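IAA acetyltransferase (Bacillus cereus ATCC 14579, PDB 1Y9K) probably transfers acetyl groups to amine nitrogens, as is usual for enzymes of the GNAT acetyltransferase family. Local coordinates at residues A[85-90]-A[96-101]; A[52-55]-A[61-64]; A[38-43]-A[91-96]; A[108-113]-A[147-152]. All coordinates share one frame; numbering follows the deposited sequence.

Interaction 1 (A[85-90]-A[96-101])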
loop_
_atom_site.group_PDB
_atom_site.type_symbol
_atom_site.label_atom_id
_atom_site.label_comp_id
_atom_site.label_asym_id
_atom_site.label_seq_id
_atom_site.Cartn_x
_atom_site.Cartn_y
_atom_site.Cartn_z
ATOM N N HIS A 85 9.734 6.109 1.057
ATOM C CA HIS A 85 9.171 7.352 0.506
ATOM C C HIS A 85 7.829 7.737 1.132
ATOM O O HIS A 85 7.585 8.921 1.392
ATOM C CB HIS A 85 9.036 7.254 -1.017
ATOM C CG HIS A 85 8.792 8.566 -1.705
ATOM N ND1 HIS A 85 7.592 9.241 -1.629
ATOM C CD2 HIS A 85 9.581 9.300 -2.526
ATOM C CE1 HIS A 85 7.657 10.342 -2.357
ATOM N NE2 HIS A 85 8.853 10.401 -2.914
ATOM N N ALA A 86 6.965 6.746 1.363
ATOM C CA ALA A 86 5.705 6.967 2.077
ATOM C C ALA A 86 5.936 7.536 3.483
ATOM O O ALA A 86 5.270 8.505 3.878
ATOM C CB ALA A 86 4.883 5.685 2.138
ATOM N N VAL A 87 6.881 6.935 4.220
ATOM C CA VAL A 87 7.257 7.375 5.570
ATOM C C VAL A 87 7.715 8.840 5.554
ATOM O O VAL A 87 7.236 9.655 6.356
ATOM C CB VAL A 87 8.373 6.467 6.191
ATOM C CG1 VAL A 87 8.923 7.054 7.496
ATOM C CG2 VAL A 87 7.869 5.030 6.415
ATOM N N GLU A 88 8.630 9.162 4.632
ATOM C CA GLU A 88 9.160 10.519 4.489
ATOM C C GLU A 88 8.096 11.532 4.083
ATOM O O GLU A 88 8.081 12.653 4.580
ATOM C CB GLU A 88 10.349 10.562 3.513
ATOM C CG GLU A 88 11.638 9.965 4.088
ATOM C CD GLU A 88 11.903 10.401 5.532
ATOM O OE1 GLU A 88 12.155 11.610 5.748
ATOM O OE2 GLU A 88 11.856 9.537 6.446
ATOM N N THR A 89 7.205 11.126 3.189
ATOM C CA THR A 89 6.106 11.981 2.760
ATOM C C THR A 89 5.167 12.282 3.925
ATOM O O THR A 89 4.700 13.410 4.077
ATOM C CB THR A 89 5.353 11.331 1.598
ATOM O OG1 THR A 89 6.270 11.120 0.520
ATOM C CG2 THR A 89 4.202 12.200 1.126
ATOM N N ALA A 90 4.925 11.270 4.752
ATOM C CA ALA A 90 4.035 11.362 5.897
ATOM C C ALA A 90 4.566 12.255 7.021
ATOM O O ALA A 90 3.798 13.003 7.639
ATOM C CB ALA A 90 3.697 9.950 6.423
ATOM N N SER A 96 2.114 12.007 12.797
ATOM C CA SER A 96 2.857 11.288 13.825
ATOM C C SER A 96 2.648 9.763 13.757
ATOM O O SER A 96 3.347 9.010 14.438
ATOM C CB SER A 96 2.490 11.815 15.216
ATOM O OG SER A 96 1.149 11.485 15.536
ATOM N N LYS A 97 1.700 9.316 12.933
ATOM C CA LYS A 97 1.378 7.891 12.821
ATOM C C LYS A 97 1.154 7.493 11.357
ATOM O O LYS A 97 0.403 8.151 10.634
ATOM C CB LYS A 97 0.141 7.551 13.673
ATOM C CG LYS A 97 -0.046 6.066 13.973
ATOM C CD LYS A 97 -1.264 5.802 14.874
ATOM C CE LYS A 97 -1.049 4.560 15.745
ATOM N NZ LYS A 97 -2.182 3.570 15.673
ATOM N N LEU A 98 1.828 6.425 10.930
ATOM C CA LEU A 98 1.595 5.819 9.620
ATOM C C LEU A 98 1.082 4.384 9.771
ATOM O O LEU A 98 1.655 3.593 10.514
ATOM C CB LEU A 98 2.858 5.870 8.740
ATOM C CG LEU A 98 2.718 5.459 7.262
ATOM C CD1 LEU A 98 1.752 6.354 6.461
ATOM C CD2 LEU A 98 4.078 5.393 6.584
ATOM N N GLU A 99 -0.013 4.075 9.076
ATOM C CA GLU A 99 -0.614 2.741 9.097
ATOM C C GLU A 99 -0.639 2.083 7.721
ATOM O O GLU A 99 -0.666 2.746 6.678
ATOM C CB GLU A 99 -2.022 2.776 9.689
ATOM C CG GLU A 99 -2.058 3.342 11.122
ATOM C CD GLU A 99 -3.421 3.246 11.778
ATOM O OE1 GLU A 99 -4.442 3.300 11.076
ATOM O OE2 GLU A 99 -3.479 3.125 13.017
ATOM N N VAL A 100 -0.615 0.759 7.743
ATOM C CA VAL A 100 -0.745 -0.049 6.553
ATOM C C VAL A 100 -1.456 -1.346 6.951
ATOM O O VAL A 100 -1.194 -1.916 8.014
ATOM C CB VAL A 100 0.650 -0.318 5.909
ATOM C CG1 VAL A 100 1.527 -1.203 6.813
ATOM C CG2 VAL A 100 0.507 -0.914 4.502
ATOM N N GLY A 101 -2.375 -1.791 6.102
ATOM C CA GLY A 101 -3.032 -3.080 6.286
ATOM C C GLY A 101 -2.554 -4.027 5.210
ATOM O O GLY A 101 -2.100 -3.593 4.145
#
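Leu98 carries the meeting of strand 97-101 with helix 85-90, reaching Ala86, Val87 and Ala90 across an axis separation of 9.3 Å. The strand is entered from Ser96, whose backbone already bonds to Lys60 and Leu153, so the chain is tied to both neighbours before the strand proper begins. Lys97 turns its side chain from the helix; its NZ meets Glu99 OE2 at 3.0 Å in a salt bridge that uses the anti lone pair of the oxygen. Next comes Leu98, facing the opposite way. With CG anti to the backbone N (chi1 -171°) the side chain extends to the helix and divides its methyls between two helical positions: Leu98 CD2 lies 3.8 Å from Val87 CG2, and Leu98 CD1 lies 4.1 Å from Ala90 CB. Leu98 CD2 also comes within 4.2 Å of the backbone carbon Ala86 C, so the leucine touches the helix main chain as well. Glu99 then returns to the side of Lys97, and Val100, once more on the inner side, packs against Ile64, Leu149 and Phe118 rather than segment 85-90. Away from Leu98, His85 O is gripped twice by one residue: Thr89 OG1 lies 2.7 Å from His85 O, and Thr89 N approaches from the opposite face of the carbonyl plane. The polar bonds here lie within each segment or run to other residues such as Tyr52; between these segments of the beta-alpha-beta unit the side-chain contact is apolar, resting on shape and burial.

Interaction 2 (A[52-55]-A[61-64])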
loop_
_atom_site.group_PDB
_atom_site.type_symbol
_atom_site.label_atom_id
_atom_site.label_comp_id
_atom_site.label_asym_id
_atom_site.label_seq_id
_atom_site.Cartn_x
_atom_site.Cartn_y
_atom_site.Cartn_z
ATOM N N TYR A 52 1.982 3.932 -4.678
ATOM C CA TYR A 52 1.332 3.901 -3.373
ATOM C C TYR A 52 0.349 5.075 -3.224
ATOM O O TYR A 52 0.505 6.116 -3.866
ATOM C CB TYR A 52 2.350 3.843 -2.222
ATOM C CG TYR A 52 3.094 5.139 -1.908
ATOM C CD1 TYR A 52 2.494 6.149 -1.149
ATOM C CD2 TYR A 52 4.415 5.334 -2.337
ATOM C CE1 TYR A 52 3.179 7.330 -0.840
ATOM C CE2 TYR A 52 5.109 6.506 -2.032
ATOM C CZ TYR A 52 4.479 7.496 -1.285
ATOM O OH TYR A 52 5.146 8.653 -0.984
ATOM N N VAL A 53 -0.677 4.878 -2.401
ATOM C CA VAL A 53 -1.676 5.897 -2.110
ATOM C C VAL A 53 -1.684 6.098 -0.594
ATOM O O VAL A 53 -1.840 5.137 0.175
ATOM C CB VAL A 53 -3.101 5.486 -2.611
ATOM C CG1 VAL A 53 -4.143 6.567 -2.318
ATOM C CG2 VAL A 53 -3.088 5.182 -4.089
ATOM N N LEU A 54 -1.489 7.354 -0.185
ATOM C CA LEU A 54 -1.605 7.784 1.209
ATOM C C LEU A 54 -2.961 8.420 1.438
ATOM O O LEU A 54 -3.414 9.217 0.626
ATOM C CB LEU A 54 -0.510 8.789 1.550
ATOM C CG LEU A 54 0.869 8.191 1.796
ATOM C CD1 LEU A 54 1.880 9.280 2.080
ATOM C CD2 LEU A 54 0.821 7.193 2.945
ATOM N N LEU A 55 -3.623 8.041 2.528
ATOM C CA LEU A 55 -4.872 8.685 2.926
ATOM C C LEU A 55 -4.761 9.173 4.365
ATOM O O LEU A 55 -4.272 8.449 5.230
ATOM C CB LEU A 55 -6.042 7.717 2.774
ATOM C CG LEU A 55 -7.469 8.211 3.052
ATOM C CD1 LEU A 55 -7.905 9.231 2.011
ATOM C CD2 LEU A 55 -8.453 7.048 3.115
ATOM N N THR A 61 -2.704 11.094 11.408
ATOM C CA THR A 61 -2.512 9.739 10.918
ATOM C C THR A 61 -2.730 9.642 9.409
ATOM O O THR A 61 -3.756 10.088 8.888
ATOM C CB THR A 61 -3.466 8.746 11.640
ATOM O OG1 THR A 61 -3.335 8.902 13.057
ATOM C CG2 THR A 61 -3.148 7.302 11.275
HETATM N N MSE A 62 -1.757 9.053 8.718
HETATM C CA MSE A 62 -1.960 8.596 7.348
HETATM C C MSE A 62 -1.914 7.064 7.269
HETATM O O MSE A 62 -1.286 6.393 8.104
HETATM C CB MSE A 62 -0.964 9.248 6.371
HETATM C CG MSE A 62 -1.258 10.746 6.103
HETATM SE SE MSE A 62 -0.332 11.627 4.809
HETATM C CE MSE A 62 1.334 11.260 5.149
ATOM N N GLU A 63 -2.611 6.522 6.275
ATOM C CA GLU A 63 -2.549 5.114 5.976
ATOM C C GLU A 63 -2.169 4.880 4.523
ATOM O O GLU A 63 -2.693 5.547 3.632
ATOM C CB GLU A 63 -3.889 4.448 6.248
ATOM C CG GLU A 63 -3.826 2.935 6.075
ATOM C CD GLU A 63 -5.066 2.220 6.569
ATOM O OE1 GLU A 63 -5.854 2.816 7.345
ATOM O OE2 GLU A 63 -5.238 1.046 6.174
ATOM N N ILE A 64 -1.268 3.925 4.296
ATOM C CA ILE A 64 -0.996 3.408 2.956
ATOM C C ILE A 64 -2.147 2.501 2.515
ATOM O O ILE A 64 -2.250 1.352 2.952
ATOM C CB ILE A 64 0.351 2.667 2.881
ATOM C CG1 ILE A 64 1.481 3.594 3.361
ATOM C CG2 ILE A 64 0.608 2.223 1.454
ATOM C CD1 ILE A 64 2.782 2.896 3.740
#
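Leu55 and Glu63 pair their N-H and C=O groups with each other: Leu55 N donates to Glu63 O at 2.9 Å, and Glu63 N donates to Leu55 O at 2.8 Å. Leu55 O has a further, weaker neighbour in Met62 CA at 3.1 Å, a CA-H...O contact. Leu54 and Ile64 form the adjacent non-hydrogen-bonded pair, and their backbone groups look outward, Leu54 to Leu38 on the next strand. On the face of this pair Leu54 carries the apolar contact. Leu54 CD2 lies alongside Ile64 CG1 at 3.7 Å, the two side chains pointing the same way; the selenomethionine methyl Met62 CE is also near Leu54, but its position is doubtful. Polar ends find partners elsewhere: Tyr52 OH bonds to His85 and Thr89, Thr61 OG1 to Pro59 O, and Glu63, extended on the other face, forms a salt bridge with Arg148. Backbone bonds of Val53 to both Met65 and Asn66 suggest that the regular pairing is interrupted just beyond Ile64. An antiparallel hairpin with such an irregularity in its second strand is consistent with the bulged fourth strand of the GNAT fold.

Interaction 3 (A[38-43]-A[91-96])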
loop_
_atom_site.group_PDB
_atom_site.type_symbol
_atom_site.label_atom_id
_atom_site.label_comp_id
_atom_site.label_asym_id
_atom_site.label_seq_id
_atom_site.Cartn_x
_atom_site.Cartn_y
_atom_site.Cartn_z
ATOM N N LEU A 38 -3.522 10.791 -1.668
ATOM C CA LEU A 38 -2.367 11.269 -2.418
ATOM C C LEU A 38 -1.639 10.083 -3.024
ATOM O O LEU A 38 -1.215 9.175 -2.305
ATOM C CB LEU A 38 -1.410 12.059 -1.508
ATOM C CG LEU A 38 -1.953 13.143 -0.570
ATOM C CD1 LEU A 38 -0.956 13.462 0.549
ATOM C CD2 LEU A 38 -2.318 14.407 -1.332
ATOM N N THR A 39 -1.484 10.107 -4.346
ATOM C CA THR A 39 -0.893 8.998 -5.086
ATOM C C THR A 39 0.505 9.341 -5.594
ATOM O O THR A 39 0.707 10.369 -6.229
ATOM C CB THR A 39 -1.781 8.586 -6.271
ATOM O OG1 THR A 39 -3.135 8.429 -5.830
ATOM C CG2 THR A 39 -1.293 7.289 -6.886
ATOM N N TYR A 40 1.462 8.463 -5.300
ATOM C CA TYR A 40 2.829 8.601 -5.788
ATOM C C TYR A 40 3.189 7.390 -6.640
ATOM O O TYR A 40 2.817 6.268 -6.305
ATOM C CB TYR A 40 3.809 8.767 -4.618
ATOM C CG TYR A 40 3.486 9.952 -3.731
ATOM C CD1 TYR A 40 2.364 9.935 -2.895
ATOM C CD2 TYR A 40 4.298 11.087 -3.724
ATOM C CE1 TYR A 40 2.045 11.012 -2.081
ATOM C CE2 TYR A 40 3.992 12.179 -2.909
ATOM C CZ TYR A 40 2.854 12.131 -2.093
ATOM O OH TYR A 40 2.523 13.202 -1.284
ATOM N N VAL A 41 3.886 7.611 -7.751
ATOM C CA VAL A 41 4.307 6.491 -8.597
ATOM C C VAL A 41 5.826 6.327 -8.660
ATOM O O VAL A 41 6.564 7.289 -8.496
ATOM C CB VAL A 41 3.690 6.537 -10.028
ATOM C CG1 VAL A 41 2.172 6.499 -9.959
ATOM C CG2 VAL A 41 4.186 7.765 -10.823
ATOM N N ALA A 42 6.270 5.092 -8.878
ATOM C CA ALA A 42 7.675 4.789 -9.141
ATOM C C ALA A 42 7.867 4.523 -10.638
ATOM O O ALA A 42 7.092 3.775 -11.252
ATOM C CB ALA A 42 8.127 3.595 -8.322
ATOM N N LYS A 43 8.892 5.146 -11.220
ATOM C CA LYS A 43 9.215 4.952 -12.637
ATOM C C LYS A 43 10.621 4.391 -12.820
ATOM O O LYS A 43 11.550 4.827 -12.136
ATOM C CB LYS A 43 9.077 6.269 -13.407
ATOM C CG LYS A 43 7.778 7.001 -13.158
ATOM C CD LYS A 43 7.564 8.105 -14.163
ATOM C CE LYS A 43 6.337 8.917 -13.787
ATOM N NZ LYS A 43 5.726 9.596 -14.959
ATOM N N LYS A 91 5.867 12.161 7.294
ATOM C CA LYS A 91 6.541 13.092 8.205
ATOM C C LYS A 91 6.379 14.510 7.679
ATOM O O LYS A 91 5.958 15.408 8.409
ATOM C CB LYS A 91 8.031 12.766 8.333
ATOM C CG LYS A 91 8.344 11.494 9.090
ATOM C CD LYS A 91 9.825 11.160 8.988
ATOM C CE LYS A 91 10.177 9.933 9.833
ATOM N NZ LYS A 91 11.443 9.278 9.356
ATOM N N GLY A 92 6.704 14.687 6.398
ATOM C CA GLY A 92 6.571 15.963 5.697
ATOM C C GLY A 92 5.237 16.654 5.905
ATOM O O GLY A 92 5.192 17.878 6.050
ATOM N N TYR A 93 4.156 15.874 5.931
ATOM C CA TYR A 93 2.807 16.416 6.142
ATOM C C TYR A 93 2.458 16.697 7.609
ATOM O O TYR A 93 1.362 17.167 7.916
ATOM C CB TYR A 93 1.752 15.532 5.464
ATOM C CG TYR A 93 1.631 15.817 3.978
ATOM C CD1 TYR A 93 2.186 14.952 3.036
ATOM C CD2 TYR A 93 0.988 16.973 3.514
ATOM C CE1 TYR A 93 2.095 15.216 1.669
ATOM C CE2 TYR A 93 0.892 17.251 2.148
ATOM C CZ TYR A 93 1.449 16.364 1.233
ATOM O OH TYR A 93 1.355 16.618 -0.118
ATOM N N GLY A 94 3.398 16.417 8.509
ATOM C CA GLY A 94 3.204 16.677 9.931
ATOM C C GLY A 94 2.502 15.563 10.687
ATOM O O GLY A 94 2.067 15.764 11.827
HETATM N N MSE A 95 2.387 14.388 10.067
HETATM C CA MSE A 95 1.790 13.219 10.725
HETATM C C MSE A 95 2.722 12.606 11.776
HETATM O O MSE A 95 3.958 12.675 11.658
HETATM C CB MSE A 95 1.367 12.145 9.700
HETATM C CG MSE A 95 0.515 12.657 8.530
HETATM SE SE MSE A 95 -1.167 13.131 8.944
HETATM C CE MSE A 95 -1.006 14.898 9.045
ATOM N N SER A 96 2.114 12.007 12.797
ATOM C CA SER A 96 2.857 11.288 13.825
ATOM C C SER A 96 2.648 9.763 13.757
ATOM O O SER A 96 3.347 9.010 14.438
ATOM C CB SER A 96 2.490 11.815 15.216
ATOM O OG SER A 96 1.149 11.485 15.536
#
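Leu38 and Tyr40, two residues apart on strand 38-43, both reach the CE1 corner of the Tyr93 ring, one with a methyl group, the other with its hydroxyl. The apolar part belongs to Leu38. Leu38 CD1 lies 3.7 Å from Tyr93 CE1 and 3.8 Å from Tyr93 CZ, approaching the ring obliquely, and the two side chains come from opposite directions. The Leu38 CG group sits beside its backbone N and anti to the carbonyl carbon (chi1 -48°), an orientation that goes with CD1 reaching the ring. The polar-to-aromatic part belongs to Tyr40, whose OH meets the edge of the Tyr93 ring near its plane, 3.6 Å from Tyr93 CE1. Here a hydroxyl faces a ring C-H rather than the pi face. The Tyr40 ring also meets that of Tyr52, nearly parallel to it, and the two residues are joined by backbone bonds. Main-chain geometry supplies the third ingredient. Gly94, with positive phi (86°), follows the end of helix 78-92 in a Schellman motif: Gly94 N bonds to Lys91 O at 2.8 Å, and Met95 N probably bonds to Ala90 O. The chain is thereby turned off the helix axis just after Tyr93, and Met95 is directed inward, where it packs on Met62 and Glu56. Contact across the two segments is small and dispersive, with no hydrogen bond between them, so an exposed tyrosine ring at the end of a helix rests against side chains at the start of strand 38-43, and the firm polar fastening lies within the helix terminus.

Interaction 4 (A[108-113]-A[147-152])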
loop_
_atom_site.group_PDB
_atom_site.type_symbol
_atom_site.label_atom_id
_atom_site.label_comp_id
_atom_site.label_asym_id
_atom_site.label_seq_id
_atom_site.Cartn_x
_atom_site.Cartn_y
_atom_site.Cartn_z
ATOM N N SER A 108 4.926 -12.292 2.945
ATOM C CA SER A 108 6.090 -11.561 2.450
ATOM C C SER A 108 5.972 -10.041 2.686
ATOM O O SER A 108 6.972 -9.375 2.978
ATOM C CB SER A 108 6.348 -11.878 0.968
ATOM O OG SER A 108 6.893 -10.745 0.298
ATOM N N GLN A 109 4.761 -9.506 2.557
ATOM C CA GLN A 109 4.498 -8.109 2.919
ATOM C C GLN A 109 4.588 -7.876 4.424
ATOM O O GLN A 109 5.141 -6.864 4.863
ATOM C CB GLN A 109 3.136 -7.635 2.397
ATOM C CG GLN A 109 2.968 -7.813 0.901
ATOM C CD GLN A 109 1.914 -6.908 0.308
ATOM O OE1 GLN A 109 2.094 -6.376 -0.796
ATOM N NE2 GLN A 109 0.809 -6.715 1.027
ATOM N N LEU A 110 4.045 -8.814 5.206
ATOM C CA LEU A 110 4.190 -8.785 6.669
ATOM C C LEU A 110 5.652 -8.669 7.134
ATOM O O LEU A 110 5.951 -7.867 8.017
ATOM C CB LEU A 110 3.528 -9.999 7.329
ATOM C CG LEU A 110 2.001 -10.108 7.354
ATOM C CD1 LEU A 110 1.572 -11.443 7.978
ATOM C CD2 LEU A 110 1.382 -8.937 8.094
ATOM N N ALA A 111 6.546 -9.468 6.547
ATOM C CA ALA A 111 7.981 -9.365 6.833
ATOM C C ALA A 111 8.557 -8.014 6.396
ATOM O O ALA A 111 9.284 -7.378 7.167
ATOM C CB ALA A 111 8.761 -10.516 6.181
ATOM N N LEU A 112 8.231 -7.591 5.170
ATOM C CA LEU A 112 8.695 -6.310 4.626
ATOM C C LEU A 112 8.313 -5.115 5.512
ATOM O O LEU A 112 9.177 -4.337 5.915
ATOM C CB LEU A 112 8.177 -6.099 3.195
ATOM C CG LEU A 112 8.602 -4.800 2.483
ATOM C CD1 LEU A 112 10.104 -4.803 2.181
ATOM C CD2 LEU A 112 7.789 -4.549 1.208
ATOM N N TYR A 113 7.024 -4.980 5.813
ATOM C CA TYR A 113 6.531 -3.888 6.648
ATOM C C TYR A 113 7.234 -3.819 7.993
ATOM O O TYR A 113 7.642 -2.740 8.427
ATOM C CB TYR A 113 5.009 -3.985 6.843
ATOM C CG TYR A 113 4.209 -3.872 5.556
ATOM C CD1 TYR A 113 4.716 -3.189 4.448
ATOM C CD2 TYR A 113 2.938 -4.425 5.456
ATOM C CE1 TYR A 113 3.979 -3.087 3.249
ATOM C CE2 TYR A 113 2.191 -4.325 4.275
ATOM C CZ TYR A 113 2.721 -3.656 3.178
ATOM O OH TYR A 113 1.998 -3.557 2.018
ATOM N N ILE A 147 -4.645 -7.730 8.480
ATOM C CA ILE A 147 -3.714 -7.468 9.569
ATOM C C ILE A 147 -3.338 -5.986 9.522
ATOM O O ILE A 147 -2.949 -5.462 8.467
ATOM C CB ILE A 147 -2.437 -8.374 9.489
ATOM C CG1 ILE A 147 -2.803 -9.869 9.362
ATOM C CG2 ILE A 147 -1.499 -8.114 10.661
ATOM C CD1 ILE A 147 -3.822 -10.398 10.343
ATOM N N ARG A 148 -3.467 -5.318 10.665
ATOM C CA ARG A 148 -3.267 -3.874 10.765
ATOM C C ARG A 148 -1.917 -3.611 11.417
ATOM O O ARG A 148 -1.584 -4.208 12.456
ATOM C CB ARG A 148 -4.382 -3.225 11.601
ATOM C CG ARG A 148 -5.818 -3.534 11.153
ATOM C CD ARG A 148 -6.174 -2.754 9.903
ATOM N NE ARG A 148 -6.237 -1.314 10.170
ATOM C CZ ARG A 148 -6.141 -0.361 9.242
ATOM N NH1 ARG A 148 -5.972 -0.692 7.959
ATOM N NH2 ARG A 148 -6.215 0.929 9.598
ATOM N N LEU A 149 -1.138 -2.733 10.794
ATOM C CA LEU A 149 0.186 -2.392 11.290
ATOM C C LEU A 149 0.324 -0.877 11.386
ATOM O O LEU A 149 -0.346 -0.127 10.664
ATOM C CB LEU A 149 1.299 -2.974 10.391
ATOM C CG LEU A 149 1.457 -4.474 10.094
ATOM C CD1 LEU A 149 0.642 -4.912 8.866
ATOM C CD2 LEU A 149 2.925 -4.796 9.880
ATOM N N ALA A 150 1.193 -0.428 12.283
ATOM C CA ALA A 150 1.363 0.996 12.514
ATOM C C ALA A 150 2.790 1.343 12.872
ATOM O O ALA A 150 3.558 0.519 13.371
ATOM C CB ALA A 150 0.412 1.484 13.590
HETATM N N MSE A 151 3.123 2.594 12.613
HETATM C CA MSE A 151 4.447 3.118 12.818
HETATM C C MSE A 151 4.300 4.526 13.414
HETATM O O MSE A 151 3.524 5.357 12.906
HETATM C CB MSE A 151 5.133 3.194 11.461
HETATM C CG MSE A 151 6.620 3.321 11.517
HETATM SE SE MSE A 151 7.279 3.773 9.910
HETATM C CE MSE A 151 9.011 3.547 10.244
ATOM N N GLU A 152 5.025 4.792 14.495
ATOM C CA GLU A 152 5.107 6.153 15.006
ATOM C C GLU A 152 6.200 6.904 14.259
ATOM O O GLU A 152 7.314 6.408 14.115
ATOM C CB GLU A 152 5.290 6.177 16.528
ATOM C CG GLU A 152 3.976 6.494 17.257
ATOM C CD GLU A 152 3.699 5.619 18.488
ATOM O OE1 GLU A 152 4.645 5.272 19.241
ATOM O OE2 GLU A 152 2.508 5.291 18.716
#
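Tyr113, the residue that meets Leu149 of the strand, donates its backbone N-H to Gln109 O at 2.8 Å, an ordinary helical bond; the same oxygen lies over one face of the Tyr113 ring, 3.2 Å above its plane and toward the rim. Tyr113 presents its root rather than its hydroxyl: Tyr113 CB touches Leu149 CD2 at 3.8 Å, while Leu149 CD1 stands obliquely off the ring, 4.1 Å from Tyr113 CD2. One helical turn earlier Leu110 repeats the theme. Its CG is anti to the carbonyl carbon (chi1 -71°), which carries Leu110 CD2 to Ile147 CG2 at 3.9 Å and, less closely, to Leu149 CD1. Leu149 therefore touches both helix residues, and its chain crosses that of Tyr113 at about a right angle. Ile147 and Leu149 share this face of the strand and continue into Ile120 of the neighbouring strand; Arg148 between them points to the other face, where it bonds to Glu63. Helix 108-113 runs almost parallel to the strand, 14° between their directions, with the axes 10.6 Å apart. Such an amphipathic helix laid on the antiparallel C-terminal strands is characteristic of the alpha/beta GNAT fold, in which the helix after the fifth strand covers this half of the sheet.

From the N terminus, strand 38-43 opens the longest loop but is met only much later, when interaction 3 closes it at the end of helix 78-92. Within that span interaction 2 closes the short hairpin 52-55 to 61-64, and so is contained in interaction 3. Interaction 1 crosses interaction 3: helix 85-90 precedes segment 91-96, and segment 96-101 begins where 91-96 ends, at the shared Ser96. Interaction 4 comes afterwards, in series, pinning helix 107-115 to the C-terminal strand. Main-chain bonds join neighbours, Leu54 to Leu38, Leu98 to Met151 and probably Glu99 to Ile64, so the four contacts run across one continuous sheet from its N-terminal to its C-terminal half.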